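Local coordinates for prolyl-tRNA synthetase (Giardia lamblia ATCC 50803, PDB 3IAL), which probably joins L-proline to tRNA(Pro) at the expense of ATP, by way of the prolyl-adenylate that is bound in this structure, at residues E493-G498 against K506-Y511; F462-T467 against E499-S504. All coordinates share one frame; numbering follows the deposited sequence.

Contact 1: E493-G498 against K506-Y511; sequences ENVLPG and KPAVCY
Tyr511 and Val495 carry this contact, with the tyrosine ring laid obliquely along the backbone of 494-496. The ring comes closest at CE2, which sits 3.6 Å from Val495 CA. Val495 straddles two partners because CG1 occupies the crowded position between N and the carbonyl carbon (chi1 65°). That torsion sends CG1 to 3.7 Å from Ala508 O, while CG2, anti to N, lies 3.9 Å from Tyr511 CZ and 4.0 Å from Ala508 CB. At the ring's edge and near its plane, Asn494 O stands 3.9 Å from Tyr511 CE2. Leu496 N donates a weak hydrogen bond to Tyr511 OH; it is nearly straight (159° at the hydrogen) but long at 3.4 Å. The same hydroxyl is bonded more strongly to Glu499. At the other end of the tyrosine a water accepts from Tyr511 N at 3.0 Å and lies 3.3 Å from Glu493 O.

Further out, the extended Glu493 side chain brings OE2 to the CD2 side of the ring, carboxylate and ring planes 36° apart. Arg461 positions both partners: it forms a salt bridge with Glu493 OE2 and a cation-pi contact with Tyr511, and its charge would probably keep the carboxylate ionised. Tyr513 OH binds OE1. Segment 493-498 belongs to the loop that leaves strand 485-489 and returns as strand 510-515, and it lies against the start of the latter, where Val509 and Cys510 both face Phe464 in a classic beta bulge; strand 459-464 pairs antiparallel with 510-515 and supplies Pro463 to Ala508 and Tyr511.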
ATOM      1  N   GLU B 493     -18.648 -31.380  -3.594  1.00 48.39           N
ATOM      2  CA  GLU B 493     -19.918 -31.847  -4.140  1.00 50.16           C
ATOM      3  C   GLU B 493     -19.796 -33.332  -4.429  1.00 52.20           C
ATOM      4  O   GLU B 493     -18.971 -33.741  -5.244  1.00 52.47           O
ATOM      5  CB  GLU B 493     -20.270 -31.124  -5.441  1.00 50.25           C
ATOM      6  CG  GLU B 493     -20.709 -29.686  -5.273  1.00 52.36           C
ATOM      7  CD  GLU B 493     -20.925 -28.987  -6.605  1.00 52.10           C
ATOM      8  OE1 GLU B 493     -20.631 -27.780  -6.697  1.00 52.08           O
ATOM      9  OE2 GLU B 493     -21.391 -29.641  -7.557  1.00 53.78           O
ATOM     10  N   ASN B 494     -20.615 -34.145  -3.774  1.00 54.17           N
ATOM     11  CA  ASN B 494     -20.538 -35.592  -3.976  1.00 55.84           C
ATOM     12  C   ASN B 494     -21.598 -36.107  -4.943  1.00 53.73           C
ATOM     13  O   ASN B 494     -22.780 -35.791  -4.817  1.00 50.33           O
ATOM     14  CB  ASN B 494     -20.571 -36.347  -2.642  1.00 57.49           C
ATOM     15  CG  ASN B 494     -19.196 -36.870  -2.245  1.00 60.22           C
ATOM     16  OD1 ASN B 494     -18.542 -37.565  -3.027  1.00 62.35           O
ATOM     17  ND2 ASN B 494     -18.752 -36.538  -1.035  1.00 61.48           N
ATOM     18  N   VAL B 495     -21.144 -36.883  -5.925  1.00 53.52           N
ATOM     19  CA  VAL B 495     -22.023 -37.402  -6.958  1.00 53.70           C
ATOM     20  C   VAL B 495     -22.920 -38.486  -6.377  1.00 53.81           C
ATOM     21  O   VAL B 495     -22.508 -39.257  -5.504  1.00 54.15           O
ATOM     22  CB  VAL B 495     -21.237 -37.948  -8.179  1.00 54.23           C
ATOM     23  CG1 VAL B 495     -20.394 -39.161  -7.797  1.00 55.57           C
ATOM     24  CG2 VAL B 495     -22.192 -38.295  -9.314  1.00 54.78           C
ATOM     25  N   LEU B 496     -24.158 -38.517  -6.851  1.00 53.29           N
ATOM     26  CA  LEU B 496     -25.105 -39.530  -6.440  1.00 52.98           C
ATOM     27  C   LEU B 496     -24.674 -40.845  -7.079  1.00 50.82           C
ATOM     28  O   LEU B 496     -24.238 -40.854  -8.225  1.00 50.43           O
ATOM     29  CB  LEU B 496     -26.515 -39.140  -6.885  1.00 54.35           C
ATOM     30  CG  LEU B 496     -27.034 -37.821  -6.295  1.00 56.88           C
ATOM     31  CD1 LEU B 496     -28.249 -37.308  -7.061  1.00 56.70           C
ATOM     32  CD2 LEU B 496     -27.351 -38.005  -4.812  1.00 57.88           C
ATOM     33  N   PRO B 497     -24.763 -41.961  -6.333  1.00 48.75           N
ATOM     34  CA  PRO B 497     -24.393 -43.224  -6.976  1.00 47.17           C
ATOM     35  C   PRO B 497     -25.332 -43.547  -8.139  1.00 45.67           C
ATOM     36  O   PRO B 497     -26.515 -43.203  -8.096  1.00 44.65           O
ATOM     37  CB  PRO B 497     -24.518 -44.252  -5.848  1.00 47.24           C
ATOM     38  CG  PRO B 497     -25.417 -43.622  -4.836  1.00 47.56           C
ATOM     39  CD  PRO B 497     -25.194 -42.146  -4.936  1.00 48.15           C
ATOM     40  N   GLY B 498     -24.792 -44.162  -9.185  1.00 44.39           N
ATOM     41  CA  GLY B 498     -25.587 -44.535 -10.350  1.00 43.27           C
ATOM     42  C   GLY B 498     -25.844 -43.421 -11.350  1.00 42.35           C
ATOM     43  O   GLY B 498     -26.476 -43.652 -12.378  1.00 42.28           O
ATOM     44  N   LYS B 506     -20.455 -43.284 -19.387  1.00 39.45           N
ATOM     45  CA  LYS B 506     -19.801 -44.061 -18.330  1.00 37.64           C
ATOM     46  C   LYS B 506     -20.268 -43.601 -16.948  1.00 36.65           C
ATOM     47  O   LYS B 506     -20.950 -42.581 -16.841  1.00 35.23           O
ATOM     48  CB  LYS B 506     -18.277 -43.926 -18.446  1.00 37.71           C
ATOM     49  CG  LYS B 506     -17.701 -44.477 -19.740  1.00 40.07           C
ATOM     50  CD  LYS B 506     -16.184 -44.376 -19.745  1.00 43.20           C
ATOM     51  CE  LYS B 506     -15.603 -44.680 -21.117  1.00 45.76           C
ATOM     52  NZ  LYS B 506     -14.183 -44.223 -21.223  1.00 48.04           N
ATOM     53  N   PRO B 507     -19.907 -44.347 -15.882  1.00 36.68           N
ATOM     54  CA  PRO B 507     -20.323 -43.919 -14.547  1.00 36.32           C
ATOM     55  C   PRO B 507     -19.721 -42.566 -14.177  1.00 36.13           C
ATOM     56  O   PRO B 507     -18.554 -42.308 -14.498  1.00 35.43           O
ATOM     57  CB  PRO B 507     -19.778 -45.022 -13.631  1.00 37.59           C
ATOM     58  CG  PRO B 507     -19.542 -46.194 -14.525  1.00 37.97           C
ATOM     59  CD  PRO B 507     -19.159 -45.617 -15.837  1.00 37.98           C
ATOM     60  N   ALA B 508     -20.516 -41.710 -13.536  1.00 32.59           N
ATOM     61  CA  ALA B 508     -20.060 -40.375 -13.162  1.00 33.88           C
ATOM     62  C   ALA B 508     -19.300 -40.422 -11.841  1.00 33.05           C
ATOM     63  O   ALA B 508     -19.729 -41.090 -10.899  1.00 34.27           O
ATOM     64  CB  ALA B 508     -21.237 -39.414 -13.059  1.00 31.86           C
ATOM     65  N   VAL B 509     -18.171 -39.716 -11.783  1.00 31.45           N
ATOM     66  CA  VAL B 509     -17.397 -39.574 -10.540  1.00 31.68           C
ATOM     67  C   VAL B 509     -17.376 -38.137 -10.002  1.00 31.54           C
ATOM     68  O   VAL B 509     -16.849 -37.902  -8.924  1.00 34.14           O
ATOM     69  CB  VAL B 509     -15.933 -40.052 -10.717  1.00 31.97           C
ATOM     70  CG1 VAL B 509     -15.896 -41.495 -11.176  1.00 31.27           C
ATOM     71  CG2 VAL B 509     -15.177 -39.157 -11.703  1.00 29.73           C
ATOM     72  N   CYS B 510     -17.940 -37.184 -10.744  1.00 31.28           N
ATOM     73  CA  CYS B 510     -17.954 -35.774 -10.331  1.00 29.46           C
ATOM     74  C   CYS B 510     -18.928 -34.974 -11.188  1.00 30.94           C
ATOM     75  O   CYS B 510     -19.428 -35.478 -12.200  1.00 30.46           O
ATOM     76  CB  CYS B 510     -16.559 -35.159 -10.480  1.00 29.71           C
ATOM     77  SG  CYS B 510     -16.012 -34.987 -12.221  1.00 30.34           S
ATOM     78  N   TYR B 511     -19.185 -33.729 -10.783  1.00 31.51           N
ATOM     79  CA  TYR B 511     -19.876 -32.759 -11.637  1.00 32.61           C
ATOM     80  C   TYR B 511     -18.859 -31.741 -12.139  1.00 33.02           C
ATOM     81  O   TYR B 511     -18.276 -30.990 -11.354  1.00 32.37           O
ATOM     82  CB  TYR B 511     -20.998 -32.043 -10.886  1.00 32.95           C
ATOM     83  CG  TYR B 511     -21.998 -32.982 -10.271  1.00 37.34           C
ATOM     84  CD1 TYR B 511     -23.011 -33.555 -11.035  1.00 40.69           C
ATOM     85  CD2 TYR B 511     -21.928 -33.308  -8.922  1.00 41.48           C
ATOM     86  CE1 TYR B 511     -23.928 -34.437 -10.467  1.00 43.57           C
ATOM     87  CE2 TYR B 511     -22.836 -34.173  -8.344  1.00 41.22           C
ATOM     88  CZ  TYR B 511     -23.831 -34.737  -9.117  1.00 43.87           C
ATOM     89  OH  TYR B 511     -24.720 -35.596  -8.528  1.00 48.45           O
TER
HETATM   90  O   HOH W   1     -17.781 -33.132  -8.247  1.00 29.36           O

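Contact 2: F462-T467 against E499-S504; sequences FPFYTT and EVCALS
Cys501 turns its SG anti to N (chi1 172°), toward the meeting of the Phe464 and Tyr465 rings, touching both from one side. SG lies 3.6 Å from Phe464 CD1, oblique to that ring, and at the edge of the Tyr465 ring: two sulfur-aromatic contacts. Phe464 CG is also anti to N (chi1 -170°), which brings its ring round to the sulfur although CB points away from the loop. Tyr465 CG takes the crowded position between N and the carbonyl carbon; CB rests 3.7 Å from Cys501 CB, and CD2 abuts Ser504 OG.

The sulfur also accepts Leu503 N and Ser504 N, each 3.4 Å from Cys501 SG. These bonds, in a Cys-x-x-Ser turn (Cys501-Ser504), resemble those of a zinc knuckle, consistent with the zinc-binding domain of some relatives, although no metal is among the ligands.

Ala502 N donates to Pro463 O at 2.9 Å, nearly straight (169°) but from above the carbonyl plane. The Pro463 ring lies on the 499-500 backbone, its CG 3.3 Å from Val500 O, and crosses the extended Glu499 side chain at about a right angle. Leu503 CD1 covers the two phenylalanines from one side, oblique to both rings, 3.9 Å from Phe462 CE1 and 3.9 Å from Phe464 CE1.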
ATOM      1  N   PHE B 462     -22.493 -30.539 -15.207  1.00 31.65           N
ATOM      2  CA  PHE B 462     -22.832 -31.845 -15.759  1.00 31.14           C
ATOM      3  C   PHE B 462     -22.038 -32.963 -15.101  1.00 31.35           C
ATOM      4  O   PHE B 462     -20.848 -32.798 -14.817  1.00 30.26           O
ATOM      5  CB  PHE B 462     -22.616 -31.865 -17.280  1.00 31.05           C
ATOM      6  CG  PHE B 462     -21.188 -31.597 -17.717  1.00 31.83           C
ATOM      7  CD1 PHE B 462     -20.328 -32.645 -18.018  1.00 33.10           C
ATOM      8  CD2 PHE B 462     -20.726 -30.303 -17.877  1.00 31.71           C
ATOM      9  CE1 PHE B 462     -19.023 -32.405 -18.440  1.00 33.37           C
ATOM     10  CE2 PHE B 462     -19.423 -30.054 -18.305  1.00 33.21           C
ATOM     11  CZ  PHE B 462     -18.572 -31.105 -18.585  1.00 33.99           C
ATOM     12  N   PRO B 463     -22.694 -34.111 -14.850  1.00 31.26           N
ATOM     13  CA  PRO B 463     -21.929 -35.250 -14.339  1.00 31.71           C
ATOM     14  C   PRO B 463     -20.928 -35.712 -15.398  1.00 30.88           C
ATOM     15  O   PRO B 463     -21.225 -35.654 -16.601  1.00 30.96           O
ATOM     16  CB  PRO B 463     -22.991 -36.320 -14.049  1.00 31.14           C
ATOM     17  CG  PRO B 463     -24.229 -35.878 -14.765  1.00 32.99           C
ATOM     18  CD  PRO B 463     -24.124 -34.414 -15.045  1.00 31.41           C
ATOM     19  N   PHE B 464     -19.756 -36.146 -14.951  1.00 27.54           N
ATOM     20  CA  PHE B 464     -18.654 -36.459 -15.848  1.00 28.75           C
ATOM     21  C   PHE B 464     -17.847 -37.629 -15.288  1.00 28.31           C
ATOM     22  O   PHE B 464     -17.733 -37.778 -14.072  1.00 28.73           O
ATOM     23  CB  PHE B 464     -17.784 -35.206 -16.023  1.00 24.99           C
ATOM     24  CG  PHE B 464     -16.741 -35.317 -17.097  1.00 27.49           C
ATOM     25  CD1 PHE B 464     -17.098 -35.508 -18.420  1.00 29.02           C
ATOM     26  CD2 PHE B 464     -15.393 -35.184 -16.782  1.00 27.04           C
ATOM     27  CE1 PHE B 464     -16.120 -35.590 -19.419  1.00 29.75           C
ATOM     28  CE2 PHE B 464     -14.420 -35.264 -17.756  1.00 28.52           C
ATOM     29  CZ  PHE B 464     -14.781 -35.469 -19.083  1.00 31.85           C
ATOM     30  N   TYR B 465     -17.276 -38.432 -16.180  1.00 28.98           N
ATOM     31  CA  TYR B 465     -16.710 -39.736 -15.817  1.00 32.07           C
ATOM     32  C   TYR B 465     -15.303 -39.731 -15.187  1.00 31.98           C
ATOM     33  O   TYR B 465     -14.873 -40.755 -14.663  1.00 31.93           O
ATOM     34  CB  TYR B 465     -16.715 -40.659 -17.045  1.00 33.61           C
ATOM     35  CG  TYR B 465     -15.542 -40.465 -17.978  1.00 35.84           C
ATOM     36  CD1 TYR B 465     -14.412 -41.284 -17.881  1.00 37.08           C
ATOM     37  CD2 TYR B 465     -15.551 -39.469 -18.944  1.00 31.75           C
ATOM     38  CE1 TYR B 465     -13.336 -41.116 -18.726  1.00 36.63           C
ATOM     39  CE2 TYR B 465     -14.476 -39.291 -19.789  1.00 36.40           C
ATOM     40  CZ  TYR B 465     -13.372 -40.122 -19.679  1.00 37.11           C
ATOM     41  OH  TYR B 465     -12.293 -39.948 -20.513  1.00 42.15           O
ATOM     42  N   THR B 466     -14.584 -38.611 -15.247  1.00 30.49           N
ATOM     43  CA  THR B 466     -13.218 -38.569 -14.735  1.00 30.78           C
ATOM     44  C   THR B 466     -12.754 -37.164 -14.334  1.00 31.29           C
ATOM     45  O   THR B 466     -13.207 -36.161 -14.878  1.00 30.73           O
ATOM     46  CB  THR B 466     -12.222 -39.115 -15.777  1.00 30.73           C
ATOM     47  OG1 THR B 466     -10.927 -39.220 -15.185  1.00 34.30           O
ATOM     48  CG2 THR B 466     -12.138 -38.190 -17.004  1.00 32.37           C
ATOM     49  N   THR B 467     -11.842 -37.110 -13.372  1.00 29.65           N
ATOM     50  CA  THR B 467     -11.168 -35.871 -13.018  1.00 30.41           C
ATOM     51  C   THR B 467      -9.713 -35.945 -13.453  1.00 30.20           C
ATOM     52  O   THR B 467      -8.929 -35.053 -13.140  1.00 29.99           O
ATOM     53  CB  THR B 467     -11.219 -35.615 -11.503  1.00 30.96           C
ATOM     54  OG1 THR B 467     -10.455 -36.622 -10.816  1.00 32.30           O
ATOM     55  CG2 THR B 467     -12.654 -35.619 -11.015  1.00 30.67           C
ATOM     56  N   GLU B 499     -25.358 -42.214 -11.070  1.00 41.16           N
ATOM     57  CA  GLU B 499     -25.449 -41.121 -12.036  1.00 40.88           C
ATOM     58  C   GLU B 499     -24.439 -41.399 -13.149  1.00 37.05           C
ATOM     59  O   GLU B 499     -23.384 -41.979 -12.898  1.00 34.97           O
ATOM     60  CB  GLU B 499     -25.191 -39.771 -11.359  1.00 43.47           C
ATOM     61  CG  GLU B 499     -25.892 -38.594 -12.044  1.00 48.64           C
ATOM     62  CD  GLU B 499     -26.181 -37.422 -11.113  1.00 51.42           C
ATOM     63  OE1 GLU B 499     -25.886 -37.506  -9.901  1.00 52.94           O
ATOM     64  OE2 GLU B 499     -26.728 -36.414 -11.602  1.00 55.07           O
ATOM     65  N   VAL B 500     -24.777 -41.023 -14.377  1.00 34.62           N
ATOM     66  CA  VAL B 500     -23.912 -41.304 -15.523  1.00 34.68           C
ATOM     67  C   VAL B 500     -23.343 -40.026 -16.115  1.00 33.07           C
ATOM     68  O   VAL B 500     -23.953 -38.964 -16.028  1.00 33.47           O
ATOM     69  CB  VAL B 500     -24.646 -42.095 -16.638  1.00 35.74           C
ATOM     70  CG1 VAL B 500     -25.049 -43.504 -16.128  1.00 39.05           C
ATOM     71  CG2 VAL B 500     -25.860 -41.309 -17.163  1.00 34.75           C
ATOM     72  N   CYS B 501     -22.165 -40.154 -16.716  1.00 33.30           N
ATOM     73  CA  CYS B 501     -21.480 -39.049 -17.369  1.00 32.07           C
ATOM     74  C   CYS B 501     -22.304 -38.546 -18.541  1.00 31.68           C
ATOM     75  O   CYS B 501     -22.690 -39.332 -19.404  1.00 32.94           O
ATOM     76  CB  CYS B 501     -20.104 -39.511 -17.858  1.00 33.19           C
ATOM     77  SG  CYS B 501     -19.192 -38.346 -18.902  1.00 34.62           S
ATOM     78  N   ALA B 502     -22.549 -37.236 -18.572  1.00 29.71           N
ATOM     79  CA  ALA B 502     -23.308 -36.590 -19.654  1.00 30.10           C
ATOM     80  C   ALA B 502     -22.702 -36.772 -21.046  1.00 28.81           C
ATOM     81  O   ALA B 502     -23.409 -36.653 -22.044  1.00 26.58           O
ATOM     82  CB  ALA B 502     -23.450 -35.099 -19.370  1.00 28.61           C
ATOM     83  N   LEU B 503     -21.396 -37.023 -21.123  1.00 29.15           N
ATOM     84  CA  LEU B 503     -20.706 -37.016 -22.407  1.00 29.19           C
ATOM     85  C   LEU B 503     -20.351 -38.408 -22.939  1.00 31.23           C
ATOM     86  O   LEU B 503     -20.508 -38.662 -24.130  1.00 32.34           O
ATOM     87  CB  LEU B 503     -19.463 -36.129 -22.329  1.00 28.06           C
ATOM     88  CG  LEU B 503     -19.725 -34.678 -21.900  1.00 29.85           C
ATOM     89  CD1 LEU B 503     -18.452 -33.862 -21.987  1.00 26.27           C
ATOM     90  CD2 LEU B 503     -20.839 -34.018 -22.724  1.00 25.02           C
ATOM     91  N   SER B 504     -19.891 -39.299 -22.064  1.00 33.68           N
ATOM     92  CA  SER B 504     -19.414 -40.630 -22.462  1.00 34.38           C
ATOM     93  C   SER B 504     -20.414 -41.746 -22.188  1.00 36.96           C
ATOM     94  O   SER B 504     -20.317 -42.821 -22.782  1.00 39.19           O
ATOM     95  CB  SER B 504     -18.113 -40.964 -21.719  1.00 35.49           C
ATOM     96  OG  SER B 504     -18.333 -41.081 -20.316  1.00 32.65           O
TER

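How the contacts relate
Both contacts use the loop 490-509, which joins strands 485-489 and 510-515: contact 1 folds the loop's first part back on its own end and on the start of strand 510-515, contact 2 packs its middle on the end of 459-464. Both are partly buried and far from the chain centre, yet they differ in chemistry. Contact 1, the more exposed, relies on a tyrosine ring, a water and charged groups; contact 2, with Phe462, Phe464 and Cys501 buried, also meets helices 446-455 and 472-482, through Phe462, Tyr465 and Leu503. Two probable hydrogen bonds join them: Tyr511 OH to Glu499 OE1 at 2.6 Å, and Cys501 N with Lys506 O at 2.7 Å.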